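Local coordinates for protein methionine gamma-lyase (Trichomonas vaginalis, PDB 1PFF) that belongs to the Cys/Met metabolism family of pyridoxal-phosphate-dependent enzymes and builds a four-chain assembly from subunits with the aminotransferase-like fold, at residues K9-E14 and L128-D133; G62-F67 and H79-T84; A204-K209 and E314-I319. All coordinates share one frame; numbering follows the deposited sequence.

Contact 1 of 3, residues K9-E14 and L128-D133; sequences KLEHAE and LTNPLD
The Schellman motif that finishes helix 2-11, with His12 at its positive-phi position, docks on the start of a 3-10 segment, at Pro131, Leu132 and Asp133, in the loop leading to strand 138-142 of the seven-stranded sheet of this aminotransferase-like fold. The ring of His12 meets the loop with its edge, and its ND1 donates to Asp133 OD1 at 2.7 Å, an almost straight His-carboxylate bond. The oxygen lies in the ring plane and accepts with its syn lone pair, while the carboxylate itself is turned 45° from the ring. Beside it, His12 CE1 comes within 3.3 Å of Asn130 OD1. The other end of that amide works on the helix: Asn130 ND2 donates to Glu11 OE2 at 3.1 Å and 172°, reaching the oxygen from above the carboxylate plane, and bonds Pro126 O as well. Glu11 bends at chi2 (-78°), which places CD on the side of the loop; the second oxygen, OE1, is taken by His141 and Asn121. A water ties the two backbones together, donating to Glu11 O and, at 2.7 Å, to Glu11 OE2, and accepting from Leu132 N at 2.9 Å. The apolar part of the contact lies alongside this water site, where Leu132 CD1 sits 3.6 Å from Glu11 O and presses against Ala13 CB at 3.4 Å.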
loop_
_atom_site.group_PDB
_atom_site.type_symbol
_atom_site.label_atom_id
_atom_site.label_comp_id
_atom_site.label_asym_id
_atom_site.label_seq_id
_atom_site.Cartn_x
_atom_site.Cartn_y
_atom_site.Cartn_z
ATOM N N LYS A 9 24.190 -5.384 5.645
ATOM C CA LYS A 9 24.623 -6.535 6.425
ATOM C C LYS A 9 24.787 -7.785 5.547
ATOM O O LYS A 9 25.732 -8.559 5.726
ATOM C CB LYS A 9 23.654 -6.816 7.586
ATOM C CG LYS A 9 23.712 -5.788 8.721
ATOM C CD LYS A 9 22.813 -6.217 9.895
ATOM C CE LYS A 9 22.771 -5.162 10.999
ATOM N NZ LYS A 9 22.671 -5.803 12.358
ATOM N N LEU A 10 23.871 -7.973 4.599
ATOM C CA LEU A 10 23.928 -9.120 3.690
ATOM C C LEU A 10 25.162 -9.089 2.790
ATOM O O LEU A 10 25.723 -10.132 2.489
ATOM C CB LEU A 10 22.667 -9.186 2.830
ATOM C CG LEU A 10 21.450 -9.773 3.533
ATOM C CD1 LEU A 10 20.194 -9.362 2.805
ATOM C CD2 LEU A 10 21.565 -11.297 3.601
ATOM N N GLU A 11 25.599 -7.891 2.398
ATOM C CA GLU A 11 26.756 -7.751 1.504
ATOM C C GLU A 11 28.056 -7.411 2.221
ATOM O O GLU A 11 29.099 -7.253 1.569
ATOM C CB GLU A 11 26.484 -6.719 0.388
ATOM C CG GLU A 11 25.480 -7.183 -0.661
ATOM C CD GLU A 11 26.057 -8.168 -1.682
ATOM O OE1 GLU A 11 25.445 -8.320 -2.753
ATOM O OE2 GLU A 11 27.112 -8.798 -1.442
ATOM N N HIS A 12 27.993 -7.334 3.555
ATOM C CA HIS A 12 29.118 -6.903 4.403
ATOM C C HIS A 12 29.623 -5.510 4.023
ATOM O O HIS A 12 30.823 -5.223 4.106
ATOM C CB HIS A 12 30.272 -7.917 4.404
ATOM C CG HIS A 12 29.820 -9.345 4.424
ATOM N ND1 HIS A 12 30.285 -10.281 3.528
ATOM C CD2 HIS A 12 28.937 -9.991 5.223
ATOM C CE1 HIS A 12 29.720 -11.449 3.783
ATOM N NE2 HIS A 12 28.889 -11.297 4.799
ATOM N N ALA A 13 28.686 -4.652 3.637
ATOM C CA ALA A 13 28.982 -3.274 3.251
ATOM C C ALA A 13 28.862 -2.336 4.452
ATOM O O ALA A 13 28.164 -2.641 5.423
ATOM C CB ALA A 13 28.029 -2.846 2.172
ATOM N N GLU A 14 29.529 -1.184 4.371
ATOM C CA GLU A 14 29.350 -0.115 5.355
ATOM C C GLU A 14 27.976 0.533 5.213
ATOM O O GLU A 14 27.345 0.907 6.203
ATOM C CB GLU A 14 30.420 0.967 5.176
ATOM C CG GLU A 14 31.834 0.493 5.446
ATOM C CD GLU A 14 32.868 1.604 5.387
ATOM O OE1 GLU A 14 32.506 2.817 5.392
ATOM O OE2 GLU A 14 34.065 1.250 5.352
ATOM N N LEU A 128 24.800 -15.839 -2.333
ATOM C CA LEU A 128 25.751 -16.737 -2.991
ATOM C C LEU A 128 27.145 -16.157 -3.209
ATOM O O LEU A 128 28.130 -16.891 -3.172
ATOM C CB LEU A 128 25.179 -17.230 -4.315
ATOM C CG LEU A 128 23.842 -17.978 -4.249
ATOM C CD1 LEU A 128 23.486 -18.534 -5.636
ATOM C CD2 LEU A 128 23.820 -19.067 -3.175
ATOM N N THR A 129 27.210 -14.849 -3.452
ATOM C CA THR A 129 28.473 -14.145 -3.681
ATOM C C THR A 129 28.471 -12.814 -2.945
ATOM O O THR A 129 27.473 -12.093 -2.954
ATOM C CB THR A 129 28.675 -13.914 -5.206
ATOM O OG1 THR A 129 28.786 -15.189 -5.855
ATOM C CG2 THR A 129 30.032 -13.232 -5.516
ATOM N N ASN A 130 29.600 -12.487 -2.317
ATOM C CA ASN A 130 29.782 -11.166 -1.721
ATOM C C ASN A 130 30.994 -10.479 -2.333
ATOM O O ASN A 130 32.091 -10.568 -1.785
ATOM C CB ASN A 130 29.917 -11.286 -0.199
ATOM C CG ASN A 130 28.711 -11.967 0.432
ATOM O OD1 ASN A 130 28.834 -13.023 1.076
ATOM N ND2 ASN A 130 27.538 -11.386 0.221
ATOM N N PRO A 131 30.808 -9.807 -3.476
ATOM C CA PRO A 131 31.945 -9.238 -4.214
ATOM C C PRO A 131 32.790 -8.271 -3.386
ATOM O O PRO A 131 34.002 -8.185 -3.625
ATOM C CB PRO A 131 31.281 -8.518 -5.407
ATOM C CG PRO A 131 29.948 -9.234 -5.575
ATOM C CD PRO A 131 29.520 -9.536 -4.148
ATOM N N LEU A 132 32.178 -7.576 -2.426
ATOM C CA LEU A 132 32.916 -6.634 -1.573
ATOM C C LEU A 132 34.029 -7.330 -0.783
ATOM O O LEU A 132 35.090 -6.751 -0.564
ATOM C CB LEU A 132 31.978 -5.870 -0.624
ATOM C CG LEU A 132 30.896 -4.979 -1.254
ATOM C CD1 LEU A 132 30.130 -4.276 -0.140
ATOM C CD2 LEU A 132 31.466 -3.957 -2.238
ATOM N N ASP A 133 33.779 -8.584 -0.391
ATOM C CA ASP A 133 34.744 -9.418 0.336
ATOM C C ASP A 133 36.003 -9.639 -0.491
ATOM O O ASP A 133 37.090 -9.861 0.055
ATOM C CB ASP A 133 34.142 -10.794 0.631
ATOM C CG ASP A 133 33.058 -10.760 1.694
ATOM O OD1 ASP A 133 32.222 -9.836 1.706
ATOM O OD2 ASP A 133 32.959 -11.643 2.563
HETATM O O HOH W 1 29.628 -7.984 -1.009
#

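Contact 2 of 3, residues G62-F67 and H79-T84; sequences GVEVDF and HLKPNT. With EDO (1,2-ethanediol), chain O; EDO (1,2-ethanediol), chain C.
A surface network of charged and polar side chains joins Glu64 and Asp66, on the strand at one margin of the seven-stranded sheet, to His79, Lys81 and Asn83 in the loop ahead of strand 84-90. Glu64 OE1 is held twice. Lys81 NZ makes a salt bridge to it at 2.9 Å, standing 47° above the carboxylate plane, and Asn83 ND2 adds a straight but weak hydrogen bond at 3.2 Å. Both side chains cross Glu64 at about a right angle, and the Asn83 amide lies nearly perpendicular to the carboxylate, 89° between planes. Lys81 bends at chi3 (-96°), which sets CE off the line of the chain, 3.5 Å from Glu64 OE1. Asn83 ND2 also reaches Gly37 O. The segments belong to a beta-alpha-beta crossover: strand 64-68 passes through helix 75-78 to the parallel strand 84-90, which lies beyond strand 39-43. His39 of that intervening strand bridges the two segments, bonding Asp66 OD2 through NE2 and Thr84 OG1 through ND1. Asp66 meets the loop mainly through water. One water donates to Asp66 OD2 at 2.8 Å and to His79 O; another donates to Asp66 OD2 and accepts from Lys81 NZ at 2.8 Å. The direct gap from Asp66 OD2 to Lys81 NZ is 4.6 Å, near enough that the lysine charge could still steady the aspartate. The loop makes a type I turn from Lys81 to Thr84, and Thr84 OG1 also accepts from Lys81 N at 2.8 Å. Two 1,2-ethanediol molecules, probably from the crystallisation liquor, lie on this surface: one donates to Glu64 OE2, and the other accepts from Val65 N at 3.0 Å.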
loop_
_atom_site.group_PDB
_atom_site.type_symbol
_atom_site.label_atom_id
_atom_site.label_comp_id
_atom_site.label_asym_id
_atom_site.label_seq_id
_atom_site.Cartn_x
_atom_site.Cartn_y
_atom_site.Cartn_z
ATOM N N GLY A 62 31.107 12.499 -23.528
ATOM C CA GLY A 62 32.564 12.589 -23.505
ATOM C C GLY A 62 33.332 11.574 -22.670
ATOM O O GLY A 62 34.517 11.784 -22.383
ATOM N N VAL A 63 32.667 10.489 -22.275
ATOM C CA VAL A 63 33.316 9.379 -21.572
ATOM C C VAL A 63 33.783 8.369 -22.619
ATOM O O VAL A 63 33.018 7.985 -23.500
ATOM C CB VAL A 63 32.356 8.681 -20.570
ATOM C CG1 VAL A 63 33.032 7.478 -19.894
ATOM C CG2 VAL A 63 31.845 9.665 -19.509
ATOM N N GLU A 64 35.042 7.956 -22.532
ATOM C CA GLU A 64 35.555 6.897 -23.394
ATOM C C GLU A 64 35.198 5.569 -22.754
ATOM O O GLU A 64 35.324 5.415 -21.536
ATOM C CB GLU A 64 37.075 7.029 -23.571
ATOM C CG GLU A 64 37.509 8.464 -23.844
ATOM C CD GLU A 64 39.013 8.650 -23.935
ATOM O OE1 GLU A 64 39.775 7.834 -23.371
ATOM O OE2 GLU A 64 39.427 9.637 -24.571
ATOM N N VAL A 65 34.728 4.624 -23.565
ATOM C CA VAL A 65 34.300 3.320 -23.053
ATOM C C VAL A 65 34.937 2.226 -23.911
ATOM O O VAL A 65 34.875 2.272 -25.139
ATOM C CB VAL A 65 32.748 3.171 -23.094
ATOM C CG1 VAL A 65 32.301 1.781 -22.597
ATOM C CG2 VAL A 65 32.081 4.276 -22.291
ATOM N N ASP A 66 35.563 1.259 -23.261
ATOM C CA ASP A 66 35.968 0.042 -23.948
ATOM C C ASP A 66 35.085 -1.104 -23.474
ATOM O O ASP A 66 34.901 -1.271 -22.270
ATOM C CB ASP A 66 37.423 -0.276 -23.626
ATOM C CG ASP A 66 38.393 0.580 -24.416
ATOM O OD1 ASP A 66 38.358 0.533 -25.663
ATOM O OD2 ASP A 66 39.226 1.323 -23.878
ATOM N N PHE A 67 34.535 -1.882 -24.406
ATOM C CA PHE A 67 33.892 -3.157 -24.052
ATOM C C PHE A 67 34.865 -4.294 -24.329
ATOM O O PHE A 67 35.337 -4.455 -25.459
ATOM C CB PHE A 67 32.604 -3.394 -24.849
ATOM C CG PHE A 67 31.534 -2.379 -24.595
ATOM C CD1 PHE A 67 31.353 -1.311 -25.476
ATOM C CD2 PHE A 67 30.705 -2.483 -23.475
ATOM C CE1 PHE A 67 30.352 -0.357 -25.247
ATOM C CE2 PHE A 67 29.695 -1.531 -23.239
ATOM C CZ PHE A 67 29.523 -0.471 -24.136
ATOM N N HIS A 79 43.839 -2.836 -20.578
ATOM C CA HIS A 79 43.036 -1.723 -21.090
ATOM C C HIS A 79 43.049 -0.469 -20.220
ATOM O O HIS A 79 42.322 0.481 -20.500
ATOM C CB HIS A 79 41.595 -2.180 -21.361
ATOM C CG HIS A 79 41.464 -3.013 -22.596
ATOM N ND1 HIS A 79 41.171 -2.471 -23.831
ATOM C CD2 HIS A 79 41.613 -4.345 -22.793
ATOM C CE1 HIS A 79 41.131 -3.438 -24.731
ATOM N NE2 HIS A 79 41.396 -4.584 -24.128
ATOM N N LEU A 80 43.878 -0.470 -19.181
ATOM C CA LEU A 80 43.978 0.664 -18.264
ATOM C C LEU A 80 44.615 1.851 -18.969
ATOM O O LEU A 80 45.582 1.685 -19.711
ATOM C CB LEU A 80 44.785 0.287 -17.013
ATOM C CG LEU A 80 44.180 -0.752 -16.061
ATOM C CD1 LEU A 80 45.179 -1.134 -14.980
ATOM C CD2 LEU A 80 42.839 -0.303 -15.433
ATOM N N LYS A 81 44.047 3.035 -18.748
ATOM C CA LYS A 81 44.538 4.293 -19.316
ATOM C C LYS A 81 44.710 5.299 -18.181
ATOM O O LYS A 81 44.177 5.078 -17.098
ATOM C CB LYS A 81 43.536 4.834 -20.348
ATOM C CG LYS A 81 43.400 3.967 -21.593
ATOM C CD LYS A 81 43.000 4.798 -22.811
ATOM C CE LYS A 81 41.507 4.764 -23.039
ATOM N NZ LYS A 81 41.132 5.461 -24.308
ATOM N N PRO A 82 45.446 6.392 -18.400
ATOM C CA PRO A 82 45.627 7.406 -17.352
ATOM C C PRO A 82 44.299 7.925 -16.805
ATOM O O PRO A 82 44.216 8.282 -15.627
ATOM C CB PRO A 82 46.376 8.529 -18.082
ATOM C CG PRO A 82 47.154 7.795 -19.155
ATOM C CD PRO A 82 46.172 6.747 -19.634
ATOM N N ASN A 83 43.277 7.947 -17.655
ATOM C CA ASN A 83 41.973 8.469 -17.273
ATOM C C ASN A 83 40.920 7.409 -16.886
ATOM O O ASN A 83 39.737 7.733 -16.754
ATOM C CB ASN A 83 41.455 9.402 -18.369
ATOM C CG ASN A 83 41.261 8.700 -19.712
ATOM O OD1 ASN A 83 41.995 7.769 -20.066
ATOM N ND2 ASN A 83 40.277 9.168 -20.476
ATOM N N THR A 84 41.343 6.161 -16.696
ATOM C CA THR A 84 40.400 5.109 -16.290
ATOM C C THR A 84 39.875 5.372 -14.879
ATOM O O THR A 84 40.651 5.622 -13.952
ATOM C CB THR A 84 41.049 3.711 -16.373
ATOM O OG1 THR A 84 41.463 3.459 -17.721
ATOM C CG2 THR A 84 40.003 2.609 -16.105
HETATM C C1 EDO O . 36.308 4.953 -27.929
HETATM O O1 EDO O . 37.082 4.053 -27.142
HETATM C C2 EDO O . 35.575 5.955 -27.033
HETATM O O2 EDO O . 34.413 5.359 -26.489
HETATM C C1 EDO C . 41.338 13.661 -22.407
HETATM O O1 EDO C . 40.814 12.728 -21.469
HETATM C C2 EDO C . 41.526 13.001 -23.771
HETATM O O2 EDO C . 41.798 11.613 -23.612
HETATM O O HOH W 2 41.853 0.875 -23.179
HETATM O O HOH W 3 39.196 3.774 -25.340
#

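Contact 3 of 3, residues A204-K209 and E314-I319; sequences AENAQK and ENVQDI
Asn206 ND2 donates to two backbone oxygens, Gly312 O and Glu314 O, the latter at 2.9 Å but with a bend of the N-H to 125° that makes it weak. Through it the long helix 183-216 holds the turn between strand 306-310 of the five-stranded sheet and helix 316-328, in the C-terminal domain of the fold. The opposite end of the amide serves the same turn: Asn206 OD1 takes a water at 2.9 Å, and this water in turn accepts from Val316 N at 3.1 Å. Within the turn, Asn315 is the N-cap of helix 316-328, and its OD1 accepts from Gln317 N at 2.9 Å, with the donor tilted 18° from the carbonyl plane. Val316 and Ile319 pack against the polar side chain and the helix backbone. Asn206 and Val316 slide past each other in opposite directions, bringing Asn206 OD1 to 3.5 Å from Val316 CB. With Val316 CG1 between its backbone N and carbonyl carbon (chi1 68°), CG2 stands anti to that N and faces the long helix, 3.8 Å from Asn206 O. Val210, one turn further along, receives both Val316 and Ile319. Ile319 CD1 lies 4.0 Å from Asn206 ND2, and Val316 CG2 lies 3.9 Å from Lys209 CB.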
loop_
_atom_site.group_PDB
_atom_site.type_symbol
_atom_site.label_atom_id
_atom_site.label_comp_id
_atom_site.label_asym_id
_atom_site.label_seq_id
_atom_site.Cartn_x
_atom_site.Cartn_y
_atom_site.Cartn_z
ATOM N N ALA A 204 18.660 -22.448 -6.645
ATOM C CA ALA A 204 19.989 -22.898 -7.082
ATOM C C ALA A 204 20.120 -24.412 -7.004
ATOM O O ALA A 204 20.708 -25.031 -7.891
ATOM C CB ALA A 204 21.108 -22.218 -6.279
ATOM N N GLU A 205 19.596 -24.992 -5.920
ATOM C CA GLU A 205 19.553 -26.441 -5.749
ATOM C C GLU A 205 18.812 -27.104 -6.887
ATOM O O GLU A 205 19.301 -28.077 -7.455
ATOM C CB GLU A 205 18.865 -26.812 -4.435
ATOM C CG GLU A 205 19.832 -27.229 -3.360
ATOM C CD GLU A 205 19.270 -27.063 -1.958
ATOM O OE1 GLU A 205 18.032 -27.069 -1.787
ATOM O OE2 GLU A 205 20.084 -26.903 -1.030
ATOM N N ASN A 206 17.619 -26.586 -7.186
ATOM C CA ASN A 206 16.826 -27.053 -8.307
ATOM C C ASN A 206 17.623 -26.888 -9.591
ATOM O O ASN A 206 17.641 -27.778 -10.424
ATOM C CB ASN A 206 15.517 -26.264 -8.424
ATOM C CG ASN A 206 14.480 -26.659 -7.368
ATOM O OD1 ASN A 206 14.686 -27.586 -6.580
ATOM N ND2 ASN A 206 13.354 -25.942 -7.353
ATOM N N ALA A 207 18.290 -25.744 -9.740
ATOM C CA ALA A 207 18.973 -25.441 -10.997
ATOM C C ALA A 207 20.113 -26.418 -11.311
ATOM O O ALA A 207 20.259 -26.831 -12.458
ATOM C CB ALA A 207 19.463 -23.979 -11.022
ATOM N N GLN A 208 20.907 -26.795 -10.303
ATOM C CA GLN A 208 21.953 -27.820 -10.502
ATOM C C GLN A 208 21.324 -29.087 -11.101
ATOM O O GLN A 208 21.838 -29.654 -12.072
ATOM C CB GLN A 208 22.691 -28.145 -9.186
ATOM C CG GLN A 208 23.892 -29.105 -9.353
ATOM C CD GLN A 208 25.027 -28.505 -10.194
ATOM O OE1 GLN A 208 25.381 -27.348 -10.011
ATOM N NE2 GLN A 208 25.601 -29.302 -11.096
ATOM N N LYS A 209 20.194 -29.501 -10.531
ATOM C CA LYS A 209 19.496 -30.709 -10.976
ATOM C C LYS A 209 18.938 -30.574 -12.390
ATOM O O LYS A 209 19.101 -31.484 -13.204
ATOM C CB LYS A 209 18.378 -31.087 -9.997
ATOM C CG LYS A 209 18.874 -31.460 -8.602
ATOM C CD LYS A 209 19.443 -32.871 -8.570
ATOM C CE LYS A 209 19.027 -33.602 -7.300
ATOM N NZ LYS A 209 18.388 -34.916 -7.630
ATOM N N GLU A 314 9.682 -24.347 -7.392
ATOM C CA GLU A 314 8.726 -25.459 -7.499
ATOM C C GLU A 314 9.423 -26.788 -7.194
ATOM O O GLU A 314 10.655 -26.854 -7.174
ATOM C CB GLU A 314 8.114 -25.515 -8.906
ATOM C CG GLU A 314 7.389 -24.249 -9.356
ATOM C CD GLU A 314 8.252 -23.341 -10.222
ATOM O OE1 GLU A 314 9.495 -23.365 -10.081
ATOM O OE2 GLU A 314 7.682 -22.595 -11.045
ATOM N N ASN A 315 8.641 -27.846 -6.955
ATOM C CA ASN A 315 9.200 -29.197 -6.889
ATOM C C ASN A 315 10.031 -29.442 -8.143
ATOM O O ASN A 315 9.529 -29.286 -9.254
ATOM C CB ASN A 315 8.087 -30.243 -6.798
ATOM C CG ASN A 315 8.614 -31.656 -6.535
ATOM O OD1 ASN A 315 9.601 -32.106 -7.126
ATOM N ND2 ASN A 315 7.931 -32.369 -5.652
ATOM N N VAL A 316 11.297 -29.813 -7.965
ATOM C CA VAL A 316 12.220 -29.949 -9.100
ATOM C C VAL A 316 11.746 -30.980 -10.129
ATOM O O VAL A 316 11.951 -30.805 -11.326
ATOM C CB VAL A 316 13.693 -30.230 -8.642
ATOM C CG1 VAL A 316 13.842 -31.620 -8.010
ATOM C CG2 VAL A 316 14.665 -30.029 -9.800
ATOM N N GLN A 317 11.100 -32.038 -9.652
ATOM C CA GLN A 317 10.604 -33.093 -10.532
ATOM C C GLN A 317 9.531 -32.562 -11.485
ATOM O O GLN A 317 9.509 -32.945 -12.643
ATOM C CB GLN A 317 10.083 -34.282 -9.719
ATOM C CG GLN A 317 10.057 -35.620 -10.479
ATOM C CD GLN A 317 11.292 -35.848 -11.339
ATOM O OE1 GLN A 317 12.406 -35.922 -10.819
ATOM N NE2 GLN A 317 11.100 -35.938 -12.657
ATOM N N ASP A 318 8.657 -31.679 -10.991
ATOM C CA ASP A 318 7.646 -31.027 -11.829
ATOM C C ASP A 318 8.273 -30.180 -12.928
ATOM O O ASP A 318 7.778 -30.149 -14.059
ATOM C CB ASP A 318 6.747 -30.125 -10.995
ATOM C CG ASP A 318 5.880 -30.889 -10.027
ATOM O OD1 ASP A 318 5.622 -32.096 -10.249
ATOM O OD2 ASP A 318 5.406 -30.336 -9.016
ATOM N N ILE A 319 9.356 -29.486 -12.587
ATOM C CA ILE A 319 10.071 -28.669 -13.556
ATOM C C ILE A 319 10.683 -29.579 -14.611
ATOM O O ILE A 319 10.514 -29.338 -15.802
ATOM C CB ILE A 319 11.165 -27.807 -12.870
ATOM C CG1 ILE A 319 10.550 -26.897 -11.791
ATOM C CG2 ILE A 319 11.945 -26.999 -13.909
ATOM C CD1 ILE A 319 11.598 -26.127 -10.953
HETATM O O HOH W 4 12.656 -29.176 -5.270
#

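Contacts 1 and 2 lie by the seven-stranded sheet: contact 1 joins a helix end to a loop, contact 2, nested in the chain loop that contact 1 closes, an outer strand to a loop. Contact 3 follows later and joins two helices beside the five-stranded sheet. Contacts 1 and 3 are partly buried and contact 2 lies at the surface. Their chemistry follows: a salt bridge and bound 1,2-ethanediol, probably from the crystallisation liquor, in contact 2, a His-carboxylate pair with a buried glutamate in contact 1, and an asparagine bonded to backbone oxygens and a water beside aliphatic side chains in contact 3. A water bridges the segments in each. Helix 183-216 links contacts 1 and 3, since Leu196 touches Leu10.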